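Local coordinates for protein homoprotocatechuate 2,3-dioxygenase (Brevibacterium fuscum, PDB 4Z6M) that probably cleaves the aromatic ring of homoprotocatechuate with molecular oxygen at a non-haem iron(II) centre, at residues 25-28 with 29-32. The protein carries 1 engineered substitution. Residues are numbered along the deposited sequence; the frame is centred on the assembly and turned at random.
Sequences VTDL and AKSR
The backbone carbonyl of L28 accepts the shortest bond here: R32 N lies 2.8 Å from L28 O. One residue back, S31 N bonds to D27 O at 3.0 Å. Together they start the i to i+4 ladder of the helix. D27 is the N-cap. Its OD1 accepts from K30 N at 3.1 Å with an N-H...O angle of 163°, and the amide comes in from above the carboxylate plane. With CG opposite the D27 backbone N and beside its carbonyl carbon (chi1 -177°), the carboxylate is carried over the first turn. This bond satisfies a first-turn N-H that has no preceding helical carbonyl. The extended K30 chain crosses the carboxylate at a slant, with K30 CD 3.5 Å from D27 OD2. The amine itself stays apart: K30 NZ is 5.0 Å from D27 OD2, so any attraction is probably weak. On the buried side, S31 OG packs against V25, 3.3 Å from V25 CB. A water links D27 N, from which it accepts, to S31 OG, tying the turn to the helix. The segment turns the chain from strand 15-25 into helix 28-38 of a glyoxalase-family domain. V25 makes backbone hydrogen bonds with T67 and G69, L28 and R32 lie on I51 of strand 50-54, and R32 NE forms a salt bridge to E46 at the end of strand 42-46.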
ATOM      1  N   VAL A  25       6.836 -34.043   4.218  1.00  9.75           N
ATOM      2  CA  VAL A  25       6.383 -33.864   2.833  1.00  9.69           C
ATOM      3  C   VAL A  25       6.783 -35.082   2.008  1.00 10.92           C
ATOM      4  O   VAL A  25       7.740 -35.761   2.347  1.00 11.94           O
ATOM      5  CB  VAL A  25       6.957 -32.573   2.209  1.00 10.92           C
ATOM      6  CG1 VAL A  25       6.532 -31.372   3.041  1.00 11.42           C
ATOM      7  CG2 VAL A  25       8.480 -32.642   2.067  1.00 12.19           C
ATOM      8  N   THR A  26       6.046 -35.364   0.934  1.00 10.52           N
ATOM      9  CA  THR A  26       6.252 -36.607   0.185  1.00 12.71           C
ATOM     10  C   THR A  26       7.225 -36.468  -0.980  1.00 13.12           C
ATOM     11  O   THR A  26       7.866 -37.450  -1.368  1.00 16.71           O
ATOM     12  CB  THR A  26       4.927 -37.199  -0.348  1.00 13.25           C
ATOM     13  OG1 THR A  26       4.231 -36.245  -1.159  1.00 13.92           O
ATOM     14  CG2 THR A  26       4.062 -37.691   0.830  1.00 14.80           C
ATOM     15  N   ASP A  27       7.304 -35.258  -1.541  1.00 12.64           N
ATOM     16  CA  ASP A  27       8.197 -34.993  -2.680  1.00 13.61           C
ATOM     17  C   ASP A  27       8.916 -33.691  -2.358  1.00 13.57           C
ATOM     18  O   ASP A  27       8.332 -32.594  -2.440  1.00 12.96           O
ATOM     19  CB  ASP A  27       7.382 -34.876  -3.965  1.00 13.77           C
ATOM     20  CG  ASP A  27       8.223 -34.666  -5.205  1.00 16.23           C
ATOM     21  OD1 ASP A  27       9.228 -33.924  -5.174  1.00 17.25           O
ATOM     22  OD2 ASP A  27       7.857 -35.254  -6.251  1.00 22.28           O
ATOM     23  N   LEU A  28      10.164 -33.812  -1.941  1.00 13.10           N
ATOM     24  CA  LEU A  28      10.899 -32.676  -1.414  1.00 12.77           C
ATOM     25  C   LEU A  28      11.097 -31.590  -2.467  1.00 11.75           C
ATOM     26  O   LEU A  28      10.979 -30.402  -2.171  1.00 12.26           O
ATOM     27  CB  LEU A  28      12.224 -33.136  -0.826  1.00 14.40           C
ATOM     28  CG  LEU A  28      12.978 -32.170   0.079  1.00 13.69           C
ATOM     29  CD1 LEU A  28      12.249 -31.948   1.388  1.00 14.86           C
ATOM     30  CD2 LEU A  28      14.352 -32.756   0.335  1.00 16.12           C
ATOM     31  N   ALA A  29      11.360 -31.974  -3.715  1.00 11.46           N
ATOM     32  CA  ALA A  29      11.525 -30.973  -4.780  1.00 12.64           C
ATOM     33  C   ALA A  29      10.263 -30.182  -5.088  1.00 11.70           C
ATOM     34  O   ALA A  29      10.320 -28.970  -5.308  1.00 12.47           O
ATOM     35  CB  ALA A  29      12.064 -31.606  -6.056  1.00 13.45           C
ATOM     36  N   LYS A  30       9.122 -30.866  -5.097  1.00 11.56           N
ATOM     37  CA  LYS A  30       7.857 -30.188  -5.348  1.00 11.95           C
ATOM     38  C   LYS A  30       7.563 -29.236  -4.186  1.00 10.73           C
ATOM     39  O   LYS A  30       7.116 -28.104  -4.387  1.00 11.14           O
ATOM     40  CB  LYS A  30       6.714 -31.194  -5.527  1.00 14.56           C
ATOM     41  CG  LYS A  30       6.761 -31.908  -6.874  1.00 18.51           C
ATOM     42  CD  LYS A  30       5.518 -32.759  -7.069  1.00 24.30           C
ATOM     43  CE  LYS A  30       5.117 -32.892  -8.532  1.00 31.81           C
ATOM     44  NZ  LYS A  30       3.776 -33.560  -8.624  1.00 35.16           N
ATOM     45  N   SER A  31       7.825 -29.694  -2.966  1.00  9.39           N
ATOM     46  CA  SER A  31       7.642 -28.822  -1.805  1.00  9.89           C
ATOM     47  C   SER A  31       8.588 -27.624  -1.836  1.00 10.33           C
ATOM     48  O   SER A  31       8.190 -26.498  -1.542  1.00 10.37           O
ATOM     49  CB  SER A  31       7.789 -29.611  -0.516  1.00 11.28           C
ATOM     50  OG  SER A  31       6.798 -30.622  -0.468  1.00 12.60           O
ATOM     51  N   ARG A  32       9.837 -27.847  -2.247  1.00 10.45           N
ATOM     52  CA  ARG A  32      10.780 -26.730  -2.402  1.00 10.50           C
ATOM     53  C   ARG A  32      10.270 -25.709  -3.405  1.00  9.58           C
ATOM     54  O   ARG A  32      10.362 -24.497  -3.176  1.00 10.65           O
ATOM     55  CB  ARG A  32      12.153 -27.243  -2.871  1.00 11.42           C
ATOM     56  CG  ARG A  32      13.248 -26.192  -2.698  1.00 11.68           C
ATOM     57  CD  ARG A  32      14.572 -26.656  -3.309  1.00 10.97           C
ATOM     58  NE  ARG A  32      15.696 -25.796  -2.957  1.00 12.13           N
ATOM     59  CZ  ARG A  32      15.918 -24.601  -3.489  1.00 11.94           C
ATOM     60  NH1 ARG A  32      15.114 -24.117  -4.427  1.00 13.31           N
ATOM     61  NH2 ARG A  32      16.977 -23.903  -3.102  1.00 12.76           N
TER
HETATM   62  O   HOH W   1       5.539 -32.919  -1.592  1.00 13.35           O